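Local coordinates for protein ferritin (Mycoplasma penetrans, PDB 7DIE) that probably takes up ferrous iron, oxidises it and stores it as ferric iron inside a hollow shell of 24 subunits, at residues 4-9 and 70-75; 11-16 and 119-124; 43-48 and 158-163; 90-95 and 147-152. All blocks are in the same frame, centred on the assembly; numbering follows the deposited sequence. Where two conformers were deposited one is given.

Contact 1 of 4, residues 4-9 and 70-75; sequences SVFNKD and KVDSIL
Ser4 holds OG anti to its backbone N (chi1 160°), which turns the hydroxyl toward Asp72, while Phe6 and Asp72 each set CG anti to the carbonyl carbon. The hydroxyl of Ser4 is used twice: it donates to Asp72 OD2 at 3.0 Å, on the anti lone pair, and accepts from Phe6 N along a nearly straight path (166°), the ST turn of this N-terminal arm. Beside it, the Phe6 ring lies with one face over backbone. Val71 CA makes a CH-pi contact 4.1 Å from the ring centroid, and Lys70 O sits above the same face, 3.4 Å from Phe6 CZ. The Asp72 carboxylate stands almost perpendicular to the ring and reaches its edge. This surface is the end of helix 43-70, closed by a Schellman motif in which Asp72, with positive phi, is the C-prime residue. Lys8 bends at chi2 and chi3 and crosses Val71 at about a right angle, CG 3.6 Å from Val71 CB, before the ammonium goes on to salt bridges with Glu123 and Asp121. One water accepts from Lys8 N and donates to Val71 O at 2.8 Å. Phe6 O also receives a hydrogen bond from Arg106 of a neighbouring subunit.

Contact 2 of 4, residues 11-16 and 119-124; sequences RIMDLV and AKDFET
Ala119, just past helix 91-118, offers its methyl group to the tip of Ile12: Ala119 CB lies 3.6 Å from Ile12 CD1, an apolar contact. Lys120 follows with positive phi and ends that helix in a Schellman motif, so the chain reverses within a residue or two. Asp121 is the N-cap of helix 122-150 and the centre of an inverse gamma turn. Its CG is anti to the backbone N (chi1 -175°), which carries the carboxylate back over the first turn, where OD1 accepts from Thr124 N at 3.0 Å with an angle of 166°. The donor stands well above the carboxylate plane. OD2 takes the Thr124 hydroxyl, OG1 to OD2 2.7 Å, again from above the plane, so both oxygens are engaged by one residue. Across the interface Asp121 OD2 is also approached by Ile12 CG2 at 3.2 Å, the two side chains lying alongside one another and running antiparallel. Thr124 then presents two branches. Met13, bent at chi2 and chi3, brings its CE to 3.3 Å from Thr124 OG1, whereas Thr124 CG2 meets Val16 CG2 tip to tip at 3.7 Å. The buried polar atoms have further partners: Asp121 OD1 a salt bridge with Lys8, Thr124 OG1 a hydrogen bond with Tyr67 OH. The contact thus joins the start of helix 10-39 to the turn between helices 91-118 and 122-150, with Val16 against Leu64 and Met68 of helix 43-70 and Ile12 against Ile115 of helix 91-118.

Contact 3 of 4, residues 43-48 and 158-163; sequences DNVAAF and NIENIV
Hydrogen bonds from the first turn of helix 43-70 to the Glu160 carboxylate dominate this contact. Glu160 bends at chi2 and brings both oxygens to the backbone: OE1 accepts from Asn44 N at 2.7 Å, nearly straight at 170°, and OE2 accepts from Val45 N at 3.2 Å and 164°. Each oxygen uses its syn lone pair, so the two bonds run side by side and fix the rotation of the carboxylate. A third bond comes from the side chain of Asn44, whose ND2 donates to Glu160 O at 2.9 Å. The acceptor lies close to the amide plane, although the donor stands above the plane of the carbonyl.

A carboxylate from another helix thus accepts from N-H groups of the first turn of helix 43-70; the positive end of the helix dipole would be expected to stabilise its negative charge. The short helix 156-164, the fifth of the ferritin subunit, follows the four-helix bundle here and crosses the start of helix 43-70 at 40°, with axes 8.4 Å apart.

Apolar contacts lie alongside the polar ones. Val45 CG2 meets Ile159 CG2 at 3.9 Å and also faces Val163 CG2, while Val163 CG1 touches Phe48 CB at 3.9 Å and reaches Asn44 O.

As for charges, Asp43 OD2 stands 5.1 Å from Glu160 OE1, a like-charge neighbour that may be eased by Lys38, which pairs with Asp43 OD1. Asp43 is seen as an iron ligand in this protein.

Contact 4 of 4, residues 90-95 and 147-152; sequences TIQEVL and TYVHSP
Gln92 and Val149 meet at the end of the ferritin four-helix bundle where helix 91-118 begins and helix 122-150 finishes. The first shell holds one hydrogen bond: Gln92 NE2 donates to Val149 O at 2.8 Å, almost straight at 173°, with the carbonyl oxygen in the plane of the amide. The bend at chi2 (76°) folds the Gln92 chain so that its amide reaches this carbonyl near the helix end. The same fold puts CG over one face of the His150 imidazole, a CH-pi contact 4.0 Å from the ring centroid. Amide and ring planes stand close to perpendicular, and the two side chains run antiparallel alongside one another. Beside this pair, Val149 directs CG2, the branch held between its backbone N and carbonyl carbon, against Leu95 CB at 3.8 Å, and Ile91 CG2 lies a little farther from Val149 CB.

In the second shell, His150 ND1 bonds Trp146 O and the imidazole stacks on the Trp146 ring, two interactions that restrict its rotation. Val149 also packs on Ile159 of helix 156-164. Further back, helix 91-118, which carries Ile91, Gln92 and Leu95, starts at its N-cap, Thr90, whose OG1 accepts from Glu93 N at 3.0 Å, with an angle of 159°.

In the fold
The four contacts form two pairs at opposite ends of the long helical bundle. Contacts 1 and 2, with centres 10 Å apart, touch through salt bridges from Lys8 to Asp121 and Glu123 and through Met13; both also meet a second subunit. Contacts 3 and 4, 11 Å apart, touch through Val45 with Ile91 and Ile159 with Val149, and share a different neighbouring subunit. The pairs are about 37 to 43 Å apart between centres. Helix 122-150 spans the gap, beginning in contact 2 and ending in contact 4. Both segments of contact 1 precede contact 4 along the chain, whereas contact 3 encloses contact 4. Both bundle ends thus contribute to the 24-subunit shell.

Contact 1 of 4, residues 4-9 and 70-75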
loop_
_atom_site.group_PDB
_atom_site.type_symbol
_atom_site.label_atom_id
_atom_site.label_comp_id
_atom_site.label_asym_id
_atom_site.label_seq_id
_atom_site.Cartn_x
_atom_site.Cartn_y
_atom_site.Cartn_z
ATOM N N SER A 4 -21.644 24.033 -47.103
ATOM C CA SER A 4 -21.333 23.904 -45.682
ATOM C C SER A 4 -21.481 25.238 -44.969
ATOM O O SER A 4 -21.199 26.292 -45.534
ATOM C CB SER A 4 -19.912 23.367 -45.471
ATOM O OG SER A 4 -19.444 23.671 -44.164
ATOM N N VAL A 5 -21.898 25.178 -43.703
ATOM C CA VAL A 5 -22.027 26.385 -42.904
ATOM C C VAL A 5 -20.680 27.056 -42.680
ATOM O O VAL A 5 -20.637 28.237 -42.339
ATOM C CB VAL A 5 -22.722 26.058 -41.564
ATOM C CG1 VAL A 5 -21.812 25.202 -40.662
ATOM C CG2 VAL A 5 -23.150 27.332 -40.859
ATOM N N PHE A 6 -19.568 26.344 -42.880
ATOM C CA PHE A 6 -18.266 26.962 -42.634
ATOM C C PHE A 6 -17.839 27.846 -43.793
ATOM O O PHE A 6 -17.122 28.833 -43.582
ATOM C CB PHE A 6 -17.226 25.881 -42.362
ATOM C CG PHE A 6 -17.391 25.261 -41.011
ATOM C CD1 PHE A 6 -16.815 25.860 -39.898
ATOM C CD2 PHE A 6 -18.193 24.133 -40.842
ATOM C CE1 PHE A 6 -16.985 25.312 -38.626
ATOM C CE2 PHE A 6 -18.368 23.580 -39.568
ATOM C CZ PHE A 6 -17.760 24.188 -38.462
ATOM N N ASN A 7 -18.274 27.511 -45.007
ATOM C CA ASN A 7 -18.097 28.377 -46.172
ATOM C C ASN A 7 -16.641 28.824 -46.333
ATOM O O ASN A 7 -16.343 30.007 -46.495
ATOM C CB ASN A 7 -19.022 29.587 -46.068
ATOM C CG ASN A 7 -19.092 30.367 -47.355
ATOM O OD1 ASN A 7 -19.197 29.790 -48.441
ATOM N ND2 ASN A 7 -19.024 31.685 -47.247
ATOM N N LYS A 8 -15.718 27.867 -46.252
ATOM C CA LYS A 8 -14.304 28.205 -46.377
ATOM C C LYS A 8 -13.994 28.548 -47.829
ATOM O O LYS A 8 -14.623 28.036 -48.751
ATOM C CB LYS A 8 -13.417 27.042 -45.916
ATOM C CG LYS A 8 -13.666 26.576 -44.460
ATOM C CD LYS A 8 -13.524 27.703 -43.438
ATOM C CE LYS A 8 -12.076 28.214 -43.310
ATOM N NZ LYS A 8 -12.025 29.388 -42.394
ATOM N N ASP A 9 -13.042 29.458 -48.045
ATOM C CA ASP A 9 -12.719 29.786 -49.428
ATOM C C ASP A 9 -11.823 28.711 -50.012
ATOM O O ASP A 9 -10.820 28.312 -49.409
ATOM C CB ASP A 9 -12.052 31.150 -49.599
ATOM C CG ASP A 9 -12.114 31.627 -51.065
ATOM O OD1 ASP A 9 -11.243 31.227 -51.880
ATOM O OD2 ASP A 9 -13.081 32.342 -51.424
ATOM N N LYS A 70 -12.762 19.604 -39.640
ATOM C CA LYS A 70 -13.458 20.570 -38.781
ATOM C C LYS A 70 -14.227 21.591 -39.610
ATOM O O LYS A 70 -15.326 22.015 -39.229
ATOM C CB LYS A 70 -12.469 21.310 -37.874
ATOM C CG LYS A 70 -11.895 20.492 -36.709
ATOM C CD LYS A 70 -12.968 20.180 -35.676
ATOM C CE LYS A 70 -12.461 19.231 -34.585
ATOM N NZ LYS A 70 -13.595 18.784 -33.713
ATOM N N VAL A 71 -13.664 22.001 -40.741
ATOM C CA VAL A 71 -14.299 23.021 -41.564
ATOM C C VAL A 71 -14.894 22.423 -42.845
ATOM O O VAL A 71 -15.118 23.146 -43.819
ATOM C CB VAL A 71 -13.328 24.177 -41.861
ATOM C CG1 VAL A 71 -12.995 24.932 -40.566
ATOM C CG2 VAL A 71 -12.042 23.674 -42.502
ATOM N N ASP A 72 -15.153 21.106 -42.851
ATOM C CA ASP A 72 -15.885 20.421 -43.926
ATOM C C ASP A 72 -15.222 20.583 -45.291
ATOM O O ASP A 72 -15.906 20.580 -46.314
ATOM C CB ASP A 72 -17.340 20.903 -44.030
ATOM C CG ASP A 72 -18.204 20.469 -42.853
ATOM O OD1 ASP A 72 -17.842 19.509 -42.137
ATOM O OD2 ASP A 72 -19.265 21.102 -42.653
ATOM N N SER A 73 -13.902 20.722 -45.345
ATOM C CA SER A 73 -13.210 20.869 -46.619
ATOM C C SER A 73 -12.515 19.575 -47.027
ATOM O O SER A 73 -12.215 18.713 -46.196
ATOM C CB SER A 73 -12.194 22.003 -46.545
ATOM O OG SER A 73 -12.883 23.200 -46.262
ATOM N N ILE A 74 -12.213 19.473 -48.321
ATOM C CA ILE A 74 -11.783 18.218 -48.943
ATOM C C ILE A 74 -10.270 18.228 -49.140
ATOM O O ILE A 74 -9.715 19.150 -49.752
ATOM C CB ILE A 74 -12.504 17.994 -50.288
ATOM C CG1 ILE A 74 -14.022 17.961 -50.100
ATOM C CG2 ILE A 74 -11.999 16.723 -50.982
ATOM C CD1 ILE A 74 -14.506 16.975 -49.091
ATOM N N LEU A 75 -9.601 17.186 -48.640
ATOM C CA LEU A 75 -8.167 17.007 -48.854
ATOM C C LEU A 75 -7.914 16.316 -50.186
ATOM O O LEU A 75 -8.451 15.239 -50.446
ATOM C CB LEU A 75 -7.559 16.172 -47.723
ATOM C CG LEU A 75 -6.129 15.668 -47.915
ATOM C CD1 LEU A 75 -5.178 16.853 -47.945
ATOM C CD2 LEU A 75 -5.758 14.722 -46.756
HETATM O O HOH W 1 -16.244 24.692 -45.875
#

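Contact 2 of 4, residues 11-16 and 119-124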
loop_
_atom_site.group_PDB
_atom_site.type_symbol
_atom_site.label_atom_id
_atom_site.label_comp_id
_atom_site.label_asym_id
_atom_site.label_seq_id
_atom_site.Cartn_x
_atom_site.Cartn_y
_atom_site.Cartn_z
ATOM N N ARG A 11 -9.681 28.694 -52.321
ATOM C CA ARG A 11 -8.300 29.029 -52.534
ATOM C C ARG A 11 -7.431 28.703 -51.325
ATOM O O ARG A 11 -6.385 28.152 -51.478
ATOM C CB ARG A 11 -8.139 30.492 -52.807
ATOM C CG ARG A 11 -8.448 30.854 -54.215
ATOM C CD ARG A 11 -7.374 30.331 -55.102
ATOM N NE ARG A 11 -7.733 30.626 -56.454
ATOM C CZ ARG A 11 -6.878 30.992 -57.394
ATOM N NH1 ARG A 11 -7.343 31.252 -58.597
ATOM N NH2 ARG A 11 -5.576 31.070 -57.133
ATOM N N ILE A 12 -7.889 29.078 -50.146
ATOM C CA ILE A 12 -7.137 28.850 -48.931
ATOM C C ILE A 12 -7.138 27.365 -48.612
ATOM O O ILE A 12 -6.105 26.803 -48.226
ATOM C CB ILE A 12 -7.696 29.705 -47.779
ATOM C CG1 ILE A 12 -7.764 31.174 -48.210
ATOM C CG2 ILE A 12 -6.849 29.500 -46.509
ATOM C CD1 ILE A 12 -6.422 31.756 -48.603
ATOM N N MET A 13 -8.277 26.692 -48.818
ATOM C CA MET A 13 -8.321 25.259 -48.516
ATOM C C MET A 13 -7.430 24.466 -49.465
ATOM O O MET A 13 -6.810 23.476 -49.061
ATOM C CB MET A 13 -9.758 24.741 -48.560
ATOM C CG MET A 13 -10.654 25.341 -47.510
ATOM S SD MET A 13 -10.111 25.057 -45.807
ATOM C CE MET A 13 -9.275 26.496 -45.404
ATOM N N ASP A 14 -7.344 24.884 -50.731
ATOM C CA ASP A 14 -6.397 24.245 -51.637
ATOM C C ASP A 14 -4.964 24.414 -51.151
ATOM O O ASP A 14 -4.135 23.518 -51.334
ATOM C CB ASP A 14 -6.529 24.817 -53.049
ATOM C CG ASP A 14 -7.731 24.277 -53.794
ATOM O OD1 ASP A 14 -8.427 23.365 -53.288
ATOM O OD2 ASP A 14 -7.975 24.781 -54.906
ATOM N N LEU A 15 -4.634 25.578 -50.574
ATOM C CA LEU A 15 -3.295 25.766 -50.018
ATOM C C LEU A 15 -3.055 24.860 -48.814
ATOM O O LEU A 15 -1.937 24.378 -48.608
ATOM C CB LEU A 15 -3.084 27.225 -49.599
ATOM C CG LEU A 15 -2.843 28.209 -50.747
ATOM C CD1 LEU A 15 -2.712 29.615 -50.191
ATOM C CD2 LEU A 15 -1.589 27.823 -51.508
ATOM N N VAL A 16 -4.075 24.657 -47.978
ATOM C CA VAL A 16 -3.920 23.727 -46.856
ATOM C C VAL A 16 -3.679 22.320 -47.384
ATOM O O VAL A 16 -2.795 21.596 -46.915
ATOM C CB VAL A 16 -5.149 23.778 -45.932
ATOM C CG1 VAL A 16 -5.048 22.685 -44.862
ATOM C CG2 VAL A 16 -5.285 25.156 -45.271
ATOM N N ALA A 119 -6.019 36.786 -46.647
ATOM C CA ALA A 119 -7.391 36.473 -47.018
ATOM C C ALA A 119 -8.358 36.575 -45.862
ATOM O O ALA A 119 -9.536 36.255 -46.051
ATOM C CB ALA A 119 -7.450 35.066 -47.618
ATOM N N LYS A 120 -7.892 37.011 -44.683
ATOM C CA LYS A 120 -8.727 37.143 -43.486
ATOM C C LYS A 120 -9.305 35.796 -43.075
ATOM O O LYS A 120 -10.380 35.719 -42.471
ATOM C CB LYS A 120 -9.863 38.157 -43.677
ATOM C CG LYS A 120 -9.479 39.414 -44.418
ATOM C CD LYS A 120 -8.518 40.227 -43.609
ATOM C CE LYS A 120 -8.414 41.657 -44.146
ATOM N NZ LYS A 120 -7.231 42.324 -43.549
ATOM N N ASP A 121 -8.609 34.717 -43.416
ATOM C CA ASP A 121 -9.000 33.395 -42.930
ATOM C C ASP A 121 -8.267 33.196 -41.608
ATOM O O ASP A 121 -7.179 32.636 -41.554
ATOM C CB ASP A 121 -8.671 32.311 -43.943
ATOM C CG ASP A 121 -9.181 30.940 -43.510
ATOM O OD1 ASP A 121 -9.619 30.794 -42.350
ATOM O OD2 ASP A 121 -9.160 30.017 -44.329
ATOM N N PHE A 122 -8.857 33.696 -40.531
ATOM C CA PHE A 122 -8.188 33.625 -39.238
ATOM C C PHE A 122 -8.244 32.235 -38.639
ATOM O O PHE A 122 -7.385 31.900 -37.816
ATOM C CB PHE A 122 -8.805 34.628 -38.284
ATOM C CG PHE A 122 -8.575 36.042 -38.707
ATOM C CD1 PHE A 122 -7.388 36.681 -38.406
ATOM C CD2 PHE A 122 -9.528 36.712 -39.471
ATOM C CE1 PHE A 122 -7.173 37.993 -38.834
ATOM C CE2 PHE A 122 -9.308 38.022 -39.895
ATOM C CZ PHE A 122 -8.136 38.649 -39.578
ATOM N N GLU A 123 -9.230 31.424 -39.035
ATOM C CA GLU A 123 -9.226 30.028 -38.612
ATOM C C GLU A 123 -7.996 29.306 -39.150
ATOM O O GLU A 123 -7.307 28.596 -38.412
ATOM C CB GLU A 123 -10.514 29.342 -39.061
ATOM C CG GLU A 123 -11.736 29.933 -38.343
ATOM C CD GLU A 123 -13.075 29.480 -38.913
ATOM O OE1 GLU A 123 -13.109 28.884 -39.997
ATOM O OE2 GLU A 123 -14.100 29.718 -38.250
ATOM N N THR A 124 -7.702 29.469 -40.441
ATOM C CA THR A 124 -6.530 28.802 -41.002
ATOM C C THR A 124 -5.239 29.399 -40.450
ATOM O O THR A 124 -4.294 28.662 -40.122
ATOM C CB THR A 124 -6.580 28.874 -42.536
ATOM O OG1 THR A 124 -7.735 28.163 -42.994
ATOM C CG2 THR A 124 -5.342 28.220 -43.158
#

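Contact 3 of 4, residues 43-48 and 158-163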
loop_
_atom_site.group_PDB
_atom_site.type_symbol
_atom_site.label_atom_id
_atom_site.label_comp_id
_atom_site.label_asym_id
_atom_site.label_seq_id
_atom_site.Cartn_x
_atom_site.Cartn_y
_atom_site.Cartn_z
ATOM N N ASP A 43 23.078 3.046 -39.645
ATOM C CA ASP A 43 21.868 2.554 -38.980
ATOM C C ASP A 43 21.154 3.652 -38.173
ATOM O O ASP A 43 19.918 3.722 -38.175
ATOM C CB ASP A 43 22.236 1.374 -38.075
ATOM C CG ASP A 43 21.022 0.702 -37.456
ATOM O OD1 ASP A 43 20.298 -0.002 -38.190
ATOM O OD2 ASP A 43 20.802 0.860 -36.231
ATOM N N ASN A 44 21.904 4.499 -37.457
ATOM C CA ASN A 44 21.269 5.520 -36.619
ATOM C C ASN A 44 20.738 6.683 -37.453
ATOM O O ASN A 44 19.674 7.237 -37.151
ATOM C CB ASN A 44 22.243 6.027 -35.561
ATOM C CG ASN A 44 22.364 5.084 -34.382
ATOM O OD1 ASN A 44 21.474 4.274 -34.128
ATOM N ND2 ASN A 44 23.477 5.171 -33.667
ATOM N N VAL A 45 21.475 7.095 -38.486
ATOM C CA VAL A 45 20.927 8.090 -39.403
ATOM C C VAL A 45 19.650 7.555 -40.043
ATOM O O VAL A 45 18.664 8.281 -40.206
ATOM C CB VAL A 45 21.969 8.484 -40.466
ATOM C CG1 VAL A 45 21.357 9.516 -41.424
ATOM C CG2 VAL A 45 23.208 9.056 -39.802
ATOM N N ALA A 46 19.640 6.268 -40.397
ATOM C CA ALA A 46 18.430 5.667 -40.958
ATOM C C ALA A 46 17.265 5.758 -39.974
ATOM O O ALA A 46 16.143 6.116 -40.349
ATOM C CB ALA A 46 18.707 4.209 -41.336
ATOM N N ALA A 47 17.519 5.442 -38.701
ATOM C CA ALA A 47 16.470 5.520 -37.681
ATOM C C ALA A 47 16.002 6.952 -37.475
ATOM O O ALA A 47 14.816 7.202 -37.223
ATOM C CB ALA A 47 16.985 4.935 -36.363
ATOM N N PHE A 48 16.931 7.904 -37.553
ATOM C CA PHE A 48 16.572 9.318 -37.515
ATOM C C PHE A 48 15.573 9.668 -38.611
ATOM O O PHE A 48 14.594 10.388 -38.373
ATOM C CB PHE A 48 17.845 10.155 -37.648
ATOM C CG PHE A 48 17.600 11.621 -37.845
ATOM C CD1 PHE A 48 17.300 12.440 -36.763
ATOM C CD2 PHE A 48 17.708 12.188 -39.106
ATOM C CE1 PHE A 48 17.069 13.807 -36.943
ATOM C CE2 PHE A 48 17.476 13.555 -39.295
ATOM C CZ PHE A 48 17.154 14.361 -38.211
ATOM N N ASN A 158 31.686 8.392 -35.585
ATOM C CA ASN A 158 31.375 9.645 -34.955
ATOM C C ASN A 158 29.944 10.066 -35.313
ATOM O O ASN A 158 29.183 10.418 -34.478
ATOM C CB ASN A 158 32.304 10.756 -35.435
ATOM C CG ASN A 158 33.756 10.549 -35.074
ATOM O OD1 ASN A 158 34.100 10.015 -34.046
ATOM N ND2 ASN A 158 34.594 11.051 -35.903
ATOM N N ILE A 159 29.627 10.024 -36.593
ATOM C CA ILE A 159 28.302 10.421 -37.064
ATOM C C ILE A 159 27.236 9.554 -36.417
ATOM O O ILE A 159 26.229 10.055 -35.898
ATOM C CB ILE A 159 28.242 10.329 -38.602
ATOM C CG1 ILE A 159 29.112 11.419 -39.238
ATOM C CG2 ILE A 159 26.792 10.384 -39.114
ATOM C CD1 ILE A 159 29.376 11.162 -40.722
ATOM N N GLU A 160 27.439 8.237 -36.462
ATOM C CA GLU A 160 26.476 7.299 -35.892
ATOM C C GLU A 160 26.289 7.527 -34.397
ATOM O O GLU A 160 25.159 7.489 -33.887
ATOM C CB GLU A 160 26.947 5.867 -36.164
ATOM C CG GLU A 160 26.612 5.405 -37.584
ATOM C CD GLU A 160 25.111 5.224 -37.755
ATOM O OE1 GLU A 160 24.568 4.215 -37.270
ATOM O OE2 GLU A 160 24.469 6.098 -38.353
ATOM N N ASN A 161 27.363 7.750 -33.694
ATOM C CA ASN A 161 27.280 7.991 -32.293
ATOM C C ASN A 161 26.480 9.224 -31.927
ATOM O O ASN A 161 25.660 9.164 -31.084
ATOM C CB ASN A 161 28.666 8.100 -31.664
ATOM C CG ASN A 161 29.302 6.768 -31.409
ATOM O OD1 ASN A 161 30.470 6.689 -31.236
ATOM N ND2 ASN A 161 28.545 5.752 -31.383
ATOM N N ILE A 162 26.747 10.342 -32.556
ATOM C CA ILE A 162 26.058 11.571 -32.153
ATOM C C ILE A 162 24.609 11.567 -32.643
ATOM O O ILE A 162 23.705 12.042 -31.945
ATOM C CB ILE A 162 26.829 12.825 -32.622
ATOM C CG1 ILE A 162 26.259 14.078 -31.940
ATOM C CG2 ILE A 162 26.795 12.987 -34.133
ATOM C CD1 ILE A 162 27.261 15.189 -31.790
ATOM N N VAL A 163 24.354 11.010 -33.825
ATOM C CA VAL A 163 22.975 10.931 -34.302
ATOM C C VAL A 163 22.165 9.991 -33.421
ATOM O O VAL A 163 20.974 10.229 -33.179
ATOM C CB VAL A 163 22.939 10.506 -35.780
ATOM C CG1 VAL A 163 21.486 10.238 -36.229
ATOM C CG2 VAL A 163 23.584 11.598 -36.648
#

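Contact 4 of 4, residues 90-95 and 147-152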
loop_
_atom_site.group_PDB
_atom_site.type_symbol
_atom_site.label_atom_id
_atom_site.label_comp_id
_atom_site.label_asym_id
_atom_site.label_seq_id
_atom_site.Cartn_x
_atom_site.Cartn_y
_atom_site.Cartn_z
ATOM N N THR A 90 26.779 9.321 -51.142
ATOM C CA THR A 90 27.376 9.569 -49.834
ATOM C C THR A 90 26.298 9.999 -48.850
ATOM O O THR A 90 25.240 10.498 -49.235
ATOM C CB THR A 90 28.451 10.672 -49.866
ATOM O OG1 THR A 90 27.816 11.932 -50.113
ATOM C CG2 THR A 90 29.522 10.384 -50.936
ATOM N N ILE A 91 26.594 9.816 -47.560
ATOM C CA ILE A 91 25.673 10.280 -46.534
ATOM C C ILE A 91 25.587 11.808 -46.523
ATOM O O ILE A 91 24.577 12.373 -46.080
ATOM C CB ILE A 91 26.093 9.695 -45.171
ATOM C CG1 ILE A 91 24.943 9.778 -44.159
ATOM C CG2 ILE A 91 27.340 10.399 -44.642
ATOM C CD1 ILE A 91 23.726 8.937 -44.518
ATOM N N GLN A 92 26.622 12.500 -47.015
ATOM C CA GLN A 92 26.536 13.953 -47.172
ATOM C C GLN A 92 25.475 14.343 -48.200
ATOM O O GLN A 92 24.707 15.294 -47.988
ATOM C CB GLN A 92 27.908 14.514 -47.568
ATOM C CG GLN A 92 28.933 14.524 -46.411
ATOM C CD GLN A 92 29.493 13.147 -46.116
ATOM O OE1 GLN A 92 29.561 12.305 -46.997
ATOM N NE2 GLN A 92 29.892 12.910 -44.861
ATOM N N GLU A 93 25.418 13.628 -49.329
ATOM C CA GLU A 93 24.402 13.925 -50.334
ATOM C C GLU A 93 23.000 13.635 -49.816
ATOM O O GLU A 93 22.052 14.352 -50.163
ATOM C CB GLU A 93 24.673 13.120 -51.607
ATOM C CG GLU A 93 25.871 13.653 -52.383
ATOM C CD GLU A 93 26.301 12.720 -53.488
ATOM O OE1 GLU A 93 25.712 11.627 -53.607
ATOM O OE2 GLU A 93 27.237 13.078 -54.225
ATOM N N VAL A 94 22.857 12.592 -48.989
ATOM C CA VAL A 94 21.571 12.302 -48.353
ATOM C C VAL A 94 21.120 13.477 -47.493
ATOM O O VAL A 94 19.959 13.905 -47.549
ATOM C CB VAL A 94 21.672 11.013 -47.521
ATOM C CG1 VAL A 94 20.475 10.896 -46.570
ATOM C CG2 VAL A 94 21.749 9.812 -48.447
ATOM N N LEU A 95 22.023 14.002 -46.662
ATOM C CA LEU A 95 21.604 15.095 -45.796
ATOM C C LEU A 95 21.347 16.368 -46.592
ATOM O O LEU A 95 20.443 17.134 -46.234
ATOM C CB LEU A 95 22.627 15.341 -44.691
ATOM C CG LEU A 95 22.303 14.661 -43.343
ATOM C CD1 LEU A 95 21.020 15.219 -42.706
ATOM C CD2 LEU A 95 22.202 13.151 -43.495
ATOM N N THR A 147 24.987 19.359 -40.213
ATOM C CA THR A 147 26.233 19.865 -39.640
ATOM C C THR A 147 27.159 18.729 -39.225
ATOM O O THR A 147 28.365 18.770 -39.504
ATOM C CB THR A 147 25.936 20.766 -38.437
ATOM O OG1 THR A 147 25.225 21.931 -38.870
ATOM C CG2 THR A 147 27.235 21.207 -37.761
ATOM N N TYR A 148 26.621 17.702 -38.558
ATOM C CA TYR A 148 27.483 16.603 -38.118
ATOM C C TYR A 148 28.142 15.919 -39.305
ATOM O O TYR A 148 29.350 15.661 -39.289
ATOM C CB TYR A 148 26.702 15.560 -37.315
ATOM C CG TYR A 148 25.976 16.095 -36.104
ATOM C CD1 TYR A 148 26.466 17.179 -35.407
ATOM C CD2 TYR A 148 24.784 15.509 -35.678
ATOM C CE1 TYR A 148 25.803 17.670 -34.305
ATOM C CE2 TYR A 148 24.112 15.997 -34.577
ATOM C CZ TYR A 148 24.631 17.071 -33.895
ATOM O OH TYR A 148 23.969 17.567 -32.799
ATOM N N VAL A 149 27.362 15.588 -40.337
ATOM C CA VAL A 149 27.953 14.809 -41.427
ATOM C C VAL A 149 28.856 15.652 -42.321
ATOM O O VAL A 149 29.674 15.093 -43.062
ATOM C CB VAL A 149 26.893 14.098 -42.292
ATOM C CG1 VAL A 149 25.966 13.234 -41.422
ATOM C CG2 VAL A 149 26.114 15.071 -43.142
ATOM N N HIS A 150 28.736 16.975 -42.285
ATOM C CA HIS A 150 29.587 17.829 -43.103
ATOM C C HIS A 150 30.787 18.376 -42.345
ATOM O O HIS A 150 31.617 19.065 -42.938
ATOM C CB HIS A 150 28.762 18.969 -43.699
ATOM C CG HIS A 150 28.036 18.567 -44.939
ATOM N ND1 HIS A 150 26.739 18.107 -44.925
ATOM C CD2 HIS A 150 28.455 18.475 -46.226
ATOM C CE1 HIS A 150 26.372 17.782 -46.154
ATOM N NE2 HIS A 150 27.397 17.999 -46.963
ATOM N N SER A 151 30.919 18.060 -41.069
ATOM C CA SER A 151 32.014 18.611 -40.285
ATOM C C SER A 151 33.339 17.991 -40.726
ATOM O O SER A 151 33.395 16.797 -41.033
ATOM C CB SER A 151 31.780 18.339 -38.801
ATOM O OG SER A 151 30.858 19.270 -38.286
ATOM N N PRO A 152 34.422 18.765 -40.749
ATOM C CA PRO A 152 35.719 18.205 -41.162
ATOM C C PRO A 152 36.167 17.062 -40.265
ATOM O O PRO A 152 36.004 17.106 -39.041
ATOM C CB PRO A 152 36.685 19.396 -41.038
ATOM C CG PRO A 152 35.816 20.622 -40.967
ATOM C CD PRO A 152 34.506 20.189 -40.375
#